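One contact in two related proteins. Structure 1 is chitin oligosaccahride binding protein NagB1 from Paenibacillus sp., which binds short chitin oligosaccharides, probably as the extracellular solute-binding component of an ABC-type sugar uptake system: PDB 7EHP (chain A, 2.01 Å), residues Tyr117-Val122 and Ile262-Phe267. Structure 2 is chitin oligosaccharide binding protein NagB2 from Paenibacillus sp.: PDB 7EHU (chain B, 1.20 Å), residues Gly146-Phe151 and Val294-Phe299. One frame, after least-squares fit of the local backbone (RMSD 0.55 Å); residues are numbered along the deposited sequences.

Structure 1 (7EHP); sequences YFVEGV and IGFFSF. With NAG (2-acetamido-2-deoxy-beta-D-glucopyranose), chain C.
Val122 and Phe265 form an antiparallel hydrogen-bonded pair where strand 109-125 meets the short strand 262-265, the local axes being 110° apart; Val122 N to Phe265 O is 3.0 Å and Phe265 N to Val122 O 2.8 Å. This buried junction belongs to the mixed sheet of a periplasmic-binding-protein fold, with strand 237-243 also paired to strand 109-125. Val122 CB lies over one face of the Phe265 ring, 3.9 Å from its centroid, a CH-pi contact. With Val122 CG1 anti to the backbone N (chi1 -175°), that methyl also reaches Phe265 CZ, at 3.5 Å, while CG2 turns to Phe267 CD1, at 3.8 Å. Phe264 reaches across to the other strand, with Val122 N over one face of its ring; its CZ stands 3.5 Å from Gly121 CA, leaving no room for a side chain there, and 4.0 Å from Val119 CG2. Farther along that strand, the Phe118 ring carries NAG C6 over its face, 3.6 Å from CZ, so the strand runs from this junction into the glycan pocket.

Structure 2 (7EHU); sequences GFVEGF and VGYFRF. With NAG (2-acetamido-2-deoxy-beta-D-glucopyranose), chain D.
Phe151 and Phe297 form an antiparallel hydrogen-bonded pair between strands whose local axes are 115° apart; Phe151 N to Phe297 O and Phe297 N to Phe151 O are both 2.9 Å. Phe151 CB lies over one face of the Phe297 ring, 3.7 Å from its centroid, a CH-pi contact. With Phe151 CG anti to the carbonyl carbon (chi1 -74°), its ring slides past that of Phe297: the ring planes lie 25° apart and the rings barely overlap, and CD2 approaches Phe297 CE2. Phe151 CE2 meets Phe299 CD2 at 3.8 Å. Tyr296 reaches across to the other strand, with Phe151 N over one face of its ring; its OH lies 3.2 Å from Gly150 CA, where a CB would collide with it, and 3.6 Å from Val148 CG2. Tyr296 OH donates to a water 2.7 Å away, and that water donates to Val148 O; a second water links Glu149 O to Phe299 N. Farther along, the Phe147 ring carries NAG C6 over its face, 3.6 Å from CZ, in the glycan pocket.

Comparison
At Tyr117(A) / Gly146(B), the buried phenol, whose OH lies 3.2 Å from Val119(A) CG1, has no counterpart, and the carbonyl O atoms stand 1.4 Å apart after superposition. At Val122(A) / Phe151(B) the CB atoms coincide within the error and CG2 of Val122(A) falls 1.1 Å apart from CG of Phe151(B), but CG1 of Val122(A) has no match, and CD1, CE1, CE2 and CZ of Phe151(B) are additional. The place of CE2 is 2.2 Å apart from Phe267(A) CD1; Phe299(B) is shifted, its CB 1.0 Å and its CZ 1.9 Å apart from those of Phe267(A), and the touch is kept. At Ile262(A) / Val294(B) the CB atoms coincide and the CG2 atoms fall 0.7 Å apart, while CG1 and CD1 of the isoleucine and CG1 of the valine lack counterparts. Phe264(A) / Tyr296(B) keeps the ring's place, the CZ atoms 0.7 Å apart, and its touches on Val119(A) / Val148(B) and Gly121(A) / Gly150(B); the tyrosine adds a hydroxyl bonded to a modelled water that reaches Val148(B) O. Ser266(A) / Arg298(B) also differ. The backbone hydrogen bonds of Val122(A) with Phe265(A) and of Phe151(B) with Phe297(B) correspond; Phe118(A), Val119(A), Glu120(A) and their counterparts keep their places, and NAG is bound here in both.

Structure 1 (7EHP)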
loop_
_atom_site.group_PDB
_atom_site.type_symbol
_atom_site.label_atom_id
_atom_site.label_comp_id
_atom_site.label_asym_id
_atom_site.label_seq_id
_atom_site.Cartn_x
_atom_site.Cartn_y
_atom_site.Cartn_z
ATOM N N TYR A 117 7.469 -4.578 -4.251
ATOM C CA TYR A 117 6.354 -4.452 -5.172
ATOM C C TYR A 117 5.087 -4.875 -4.440
ATOM O O TYR A 117 5.080 -5.887 -3.732
ATOM C CB TYR A 117 6.566 -5.325 -6.414
ATOM C CG TYR A 117 5.337 -5.486 -7.274
ATOM C CD1 TYR A 117 4.984 -4.511 -8.196
ATOM C CD2 TYR A 117 4.521 -6.612 -7.155
ATOM C CE1 TYR A 117 3.864 -4.651 -8.990
ATOM C CE2 TYR A 117 3.407 -6.763 -7.945
ATOM C CZ TYR A 117 3.085 -5.778 -8.862
ATOM O OH TYR A 117 1.972 -5.918 -9.642
ATOM N N PHE A 118 4.019 -4.106 -4.603
ATOM C CA PHE A 118 2.758 -4.424 -3.943
ATOM C C PHE A 118 1.684 -4.677 -4.990
ATOM O O PHE A 118 1.753 -4.145 -6.099
ATOM C CB PHE A 118 2.322 -3.286 -2.974
ATOM C CG PHE A 118 1.562 -2.154 -3.634
ATOM C CD1 PHE A 118 0.179 -2.221 -3.807
ATOM C CD2 PHE A 118 2.229 -1.019 -4.068
ATOM C CE1 PHE A 118 -0.520 -1.173 -4.426
ATOM C CE2 PHE A 118 1.551 0.023 -4.685
ATOM C CZ PHE A 118 0.173 -0.049 -4.856
ATOM N N VAL A 119 0.710 -5.529 -4.642
ATOM C CA VAL A 119 -0.616 -5.526 -5.257
ATOM C C VAL A 119 -1.646 -5.439 -4.141
ATOM O O VAL A 119 -1.388 -5.833 -3.001
ATOM C CB VAL A 119 -0.917 -6.770 -6.148
ATOM C CG1 VAL A 119 -0.165 -6.715 -7.454
ATOM C CG2 VAL A 119 -0.619 -8.070 -5.406
ATOM N N GLU A 120 -2.822 -4.916 -4.470
ATOM C CA GLU A 120 -3.970 -4.940 -3.575
ATOM C C GLU A 120 -5.078 -5.736 -4.236
ATOM O O GLU A 120 -5.359 -5.541 -5.418
ATOM C CB GLU A 120 -4.468 -3.534 -3.262
ATOM C CG GLU A 120 -3.568 -2.751 -2.357
ATOM C CD GLU A 120 -4.123 -1.381 -2.025
ATOM O OE1 GLU A 120 -5.358 -1.176 -2.169
ATOM O OE2 GLU A 120 -3.308 -0.513 -1.633
ATOM N N GLY A 121 -5.694 -6.631 -3.483
ATOM C CA GLY A 121 -6.813 -7.391 -4.002
ATOM C C GLY A 121 -7.479 -8.120 -2.862
ATOM O O GLY A 121 -7.377 -7.688 -1.710
ATOM N N VAL A 122 -8.122 -9.240 -3.158
ATOM C CA VAL A 122 -8.982 -9.923 -2.206
ATOM C C VAL A 122 -8.260 -11.168 -1.725
ATOM O O VAL A 122 -8.021 -12.098 -2.506
ATOM C CB VAL A 122 -10.340 -10.269 -2.827
ATOM C CG1 VAL A 122 -11.270 -10.866 -1.782
ATOM C CG2 VAL A 122 -10.945 -9.020 -3.472
ATOM N N ILE A 262 -5.496 -20.157 2.747
ATOM C CA ILE A 262 -5.598 -18.733 2.425
ATOM C C ILE A 262 -5.205 -18.532 0.969
ATOM O O ILE A 262 -4.137 -18.989 0.538
ATOM C CB ILE A 262 -4.712 -17.880 3.348
ATOM C CG1 ILE A 262 -5.373 -17.684 4.705
ATOM C CG2 ILE A 262 -4.493 -16.498 2.722
ATOM C CD1 ILE A 262 -4.478 -17.031 5.743
ATOM N N GLY A 263 -6.056 -17.841 0.210
ATOM C CA GLY A 263 -5.764 -17.520 -1.176
ATOM C C GLY A 263 -5.928 -16.048 -1.511
ATOM O O GLY A 263 -6.133 -15.214 -0.627
ATOM N N PHE A 264 -5.870 -15.715 -2.793
ATOM C CA PHE A 264 -5.880 -14.320 -3.218
ATOM C C PHE A 264 -6.393 -14.279 -4.646
ATOM O O PHE A 264 -5.967 -15.093 -5.470
ATOM C CB PHE A 264 -4.469 -13.717 -3.125
ATOM C CG PHE A 264 -4.364 -12.285 -3.597
ATOM C CD1 PHE A 264 -4.223 -11.984 -4.942
ATOM C CD2 PHE A 264 -4.362 -11.242 -2.683
ATOM C CE1 PHE A 264 -4.125 -10.667 -5.367
ATOM C CE2 PHE A 264 -4.276 -9.928 -3.095
ATOM C CZ PHE A 264 -4.143 -9.634 -4.440
ATOM N N PHE A 265 -7.295 -13.342 -4.947
ATOM C CA PHE A 265 -7.691 -13.120 -6.332
ATOM C C PHE A 265 -7.873 -11.631 -6.598
ATOM O O PHE A 265 -8.164 -10.847 -5.694
ATOM C CB PHE A 265 -8.968 -13.905 -6.706
ATOM C CG PHE A 265 -10.154 -13.635 -5.816
ATOM C CD1 PHE A 265 -10.994 -12.564 -6.058
ATOM C CD2 PHE A 265 -10.441 -14.473 -4.755
ATOM C CE1 PHE A 265 -12.092 -12.315 -5.238
ATOM C CE2 PHE A 265 -11.533 -14.233 -3.932
ATOM C CZ PHE A 265 -12.361 -13.154 -4.177
ATOM N N SER A 266 -7.696 -11.251 -7.860
ATOM C CA SER A 266 -7.985 -9.885 -8.275
ATOM C C SER A 266 -9.475 -9.596 -8.116
ATOM O O SER A 266 -10.321 -10.489 -8.230
ATOM C CB SER A 266 -7.545 -9.672 -9.721
ATOM O OG SER A 266 -7.894 -8.377 -10.175
ATOM N N PHE A 267 -9.792 -8.337 -7.822
ATOM C CA PHE A 267 -11.172 -7.953 -7.547
ATOM C C PHE A 267 -12.050 -8.246 -8.758
ATOM O O PHE A 267 -11.639 -7.989 -9.890
ATOM C CB PHE A 267 -11.254 -6.464 -7.201
ATOM C CG PHE A 267 -12.563 -6.061 -6.636
ATOM C CD1 PHE A 267 -12.837 -6.243 -5.288
ATOM C CD2 PHE A 267 -13.556 -5.545 -7.467
ATOM C CE1 PHE A 267 -14.080 -5.880 -4.763
ATOM C CE2 PHE A 267 -14.793 -5.187 -6.966
ATOM C CZ PHE A 267 -15.067 -5.361 -5.614
HETATM C C1 NAG C . 0.285 1.546 2.179
HETATM C C2 NAG C . -0.162 2.997 2.324
HETATM C C3 NAG C . -1.225 3.325 1.287
HETATM C C4 NAG C . -0.701 3.011 -0.105
HETATM C C5 NAG C . -0.221 1.563 -0.175
HETATM C C6 NAG C . 0.405 1.202 -1.504
HETATM C C7 NAG C . -0.103 4.265 4.429
HETATM C C8 NAG C . -0.712 4.447 5.773
HETATM N N2 NAG C . -0.632 3.294 3.670
HETATM O O3 NAG C . -1.554 4.703 1.376
HETATM O O4 NAG C . -1.722 3.199 -1.076
HETATM O O5 NAG C . 0.764 1.314 0.836
HETATM O O6 NAG C . 1.438 2.108 -1.872
HETATM O O7 NAG C . 0.828 4.975 4.032
#

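Structure 2 (7EHU)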
loop_
_atom_site.group_PDB
_atom_site.type_symbol
_atom_site.label_atom_id
_atom_site.label_comp_id
_atom_site.label_asym_id
_atom_site.label_seq_id
_atom_site.Cartn_x
_atom_site.Cartn_y
_atom_site.Cartn_z
ATOM N N GLY B 146 7.664 -3.906 -4.301
ATOM C CA GLY B 146 6.478 -3.713 -5.108
ATOM C C GLY B 146 5.220 -4.055 -4.315
ATOM O O GLY B 146 5.287 -4.596 -3.227
ATOM N N PHE B 147 4.059 -3.727 -4.880
ATOM C CA PHE B 147 2.797 -4.125 -4.272
ATOM C C PHE B 147 1.758 -4.402 -5.346
ATOM O O PHE B 147 1.812 -3.862 -6.454
ATOM C CB PHE B 147 2.233 -3.072 -3.277
ATOM C CG PHE B 147 1.515 -1.923 -3.947
ATOM C CD1 PHE B 147 2.221 -0.860 -4.520
ATOM C CD2 PHE B 147 0.141 -1.917 -4.022
ATOM C CE1 PHE B 147 1.555 0.169 -5.149
ATOM C CE2 PHE B 147 -0.533 -0.874 -4.660
ATOM C CZ PHE B 147 0.173 0.149 -5.239
ATOM N N VAL B 148 0.799 -5.254 -4.982
ATOM C CA VAL B 148 -0.523 -5.262 -5.591
ATOM C C VAL B 148 -1.531 -5.242 -4.446
ATOM O O VAL B 148 -1.201 -5.581 -3.302
ATOM C CB VAL B 148 -0.781 -6.482 -6.503
ATOM C CG1 VAL B 148 0.059 -6.379 -7.771
ATOM C CG2 VAL B 148 -0.551 -7.791 -5.782
ATOM N N GLU B 149 -2.777 -4.844 -4.760
ATOM C CA GLU B 149 -3.903 -4.951 -3.842
ATOM C C GLU B 149 -4.928 -5.894 -4.439
ATOM O O GLU B 149 -5.113 -5.914 -5.654
ATOM C CB GLU B 149 -4.520 -3.578 -3.516
ATOM C CG GLU B 149 -3.542 -2.664 -2.780
ATOM C CD GLU B 149 -4.079 -1.316 -2.403
ATOM O OE1 GLU B 149 -5.313 -1.078 -2.507
ATOM O OE2 GLU B 149 -3.234 -0.466 -2.001
ATOM N N GLY B 150 -5.564 -6.668 -3.564
ATOM C CA GLY B 150 -6.539 -7.656 -3.978
ATOM C C GLY B 150 -7.149 -8.304 -2.755
ATOM O O GLY B 150 -6.902 -7.880 -1.631
ATOM N N PHE B 151 -7.966 -9.336 -2.987
ATOM C CA PHE B 151 -8.664 -10.041 -1.912
ATOM C C PHE B 151 -7.889 -11.269 -1.455
ATOM O O PHE B 151 -7.790 -12.257 -2.184
ATOM C CB PHE B 151 -10.059 -10.481 -2.349
ATOM C CG PHE B 151 -11.059 -9.370 -2.443
ATOM C CD1 PHE B 151 -11.680 -8.863 -1.314
ATOM C CD2 PHE B 151 -11.381 -8.828 -3.677
ATOM C CE1 PHE B 151 -12.612 -7.837 -1.411
ATOM C CE2 PHE B 151 -12.315 -7.817 -3.779
ATOM C CZ PHE B 151 -12.931 -7.325 -2.650
ATOM N N VAL B 294 -5.858 -20.320 2.991
ATOM C CA VAL B 294 -5.926 -18.960 2.461
ATOM C C VAL B 294 -5.610 -18.974 0.959
ATOM O O VAL B 294 -4.708 -19.684 0.492
ATOM C CB VAL B 294 -5.028 -17.982 3.266
ATOM C CG1 VAL B 294 -3.551 -18.428 3.283
ATOM C CG2 VAL B 294 -5.177 -16.566 2.774
ATOM N N GLY B 295 -6.377 -18.201 0.201
ATOM C CA GLY B 295 -6.180 -17.994 -1.217
ATOM C C GLY B 295 -6.235 -16.515 -1.534
ATOM O O GLY B 295 -6.264 -15.659 -0.631
ATOM N N TYR B 296 -6.298 -16.192 -2.824
ATOM C CA TYR B 296 -6.248 -14.805 -3.250
ATOM C C TYR B 296 -6.955 -14.666 -4.583
ATOM O O TYR B 296 -6.855 -15.557 -5.427
ATOM C CB TYR B 296 -4.798 -14.382 -3.417
ATOM C CG TYR B 296 -4.550 -12.925 -3.684
ATOM C CD1 TYR B 296 -4.407 -12.021 -2.641
ATOM C CD2 TYR B 296 -4.399 -12.448 -4.986
ATOM C CE1 TYR B 296 -4.116 -10.704 -2.879
ATOM C CE2 TYR B 296 -4.105 -11.131 -5.234
ATOM C CZ TYR B 296 -3.971 -10.259 -4.174
ATOM O OH TYR B 296 -3.630 -8.950 -4.437
ATOM N N PHE B 297 -7.625 -13.531 -4.784
ATOM C CA PHE B 297 -8.148 -13.187 -6.098
ATOM C C PHE B 297 -8.090 -11.680 -6.301
ATOM O O PHE B 297 -8.296 -10.900 -5.363
ATOM C CB PHE B 297 -9.562 -13.743 -6.371
ATOM C CG PHE B 297 -10.618 -13.369 -5.365
ATOM C CD1 PHE B 297 -10.825 -14.136 -4.229
ATOM C CD2 PHE B 297 -11.460 -12.267 -5.595
ATOM C CE1 PHE B 297 -11.835 -13.818 -3.320
ATOM C CE2 PHE B 297 -12.467 -11.937 -4.681
ATOM C CZ PHE B 297 -12.652 -12.724 -3.544
ATOM N N ARG B 298 -7.806 -11.285 -7.537
ATOM C CA ARG B 298 -7.842 -9.880 -7.865
ATOM C C ARG B 298 -9.291 -9.400 -7.909
ATOM O O ARG B 298 -10.243 -10.178 -7.966
ATOM C CB ARG B 298 -7.104 -9.605 -9.167
ATOM C CG ARG B 298 -7.826 -9.947 -10.421
ATOM C CD ARG B 298 -7.140 -9.270 -11.640
ATOM N NE ARG B 298 -7.623 -9.857 -12.875
ATOM C CZ ARG B 298 -7.094 -10.916 -13.480
ATOM N NH1 ARG B 298 -6.016 -11.519 -13.004
ATOM N NH2 ARG B 298 -7.651 -11.359 -14.587
ATOM N N PHE B 299 -9.447 -8.096 -7.806
ATOM C CA PHE B 299 -10.770 -7.500 -7.791
ATOM C C PHE B 299 -11.581 -8.030 -8.978
ATOM O O PHE B 299 -11.072 -8.060 -10.100
ATOM C CB PHE B 299 -10.661 -5.969 -7.844
ATOM C CG PHE B 299 -11.966 -5.300 -7.529
ATOM C CD1 PHE B 299 -12.907 -5.070 -8.529
ATOM C CD2 PHE B 299 -12.294 -4.962 -6.225
ATOM C CE1 PHE B 299 -14.132 -4.518 -8.233
ATOM C CE2 PHE B 299 -13.523 -4.419 -5.937
ATOM C CZ PHE B 299 -14.434 -4.195 -6.943
HETATM C C1 NAG D . 0.201 2.119 1.717
HETATM C C2 NAG D . -0.358 3.511 1.885
HETATM C C3 NAG D . -1.462 3.777 0.863
HETATM C C4 NAG D . -0.955 3.496 -0.547
HETATM C C5 NAG D . -0.369 2.090 -0.629
HETATM C C6 NAG D . 0.251 1.773 -1.974
HETATM C C7 NAG D . -0.269 4.615 4.071
HETATM C C8 NAG D . -0.912 4.753 5.424
HETATM N N2 NAG D . -0.841 3.745 3.236
HETATM O O3 NAG D . -1.875 5.131 0.999
HETATM O O4 NAG D . -2.001 3.580 -1.511
HETATM O O5 NAG D . 0.647 1.939 0.375
HETATM O O6 NAG D . 1.312 2.662 -2.288
HETATM O O7 NAG D . 0.719 5.274 3.744
HETATM O O HOH W 1 -2.540 -7.901 -2.204
HETATM O O HOH W 2 -7.276 -6.441 -7.252
#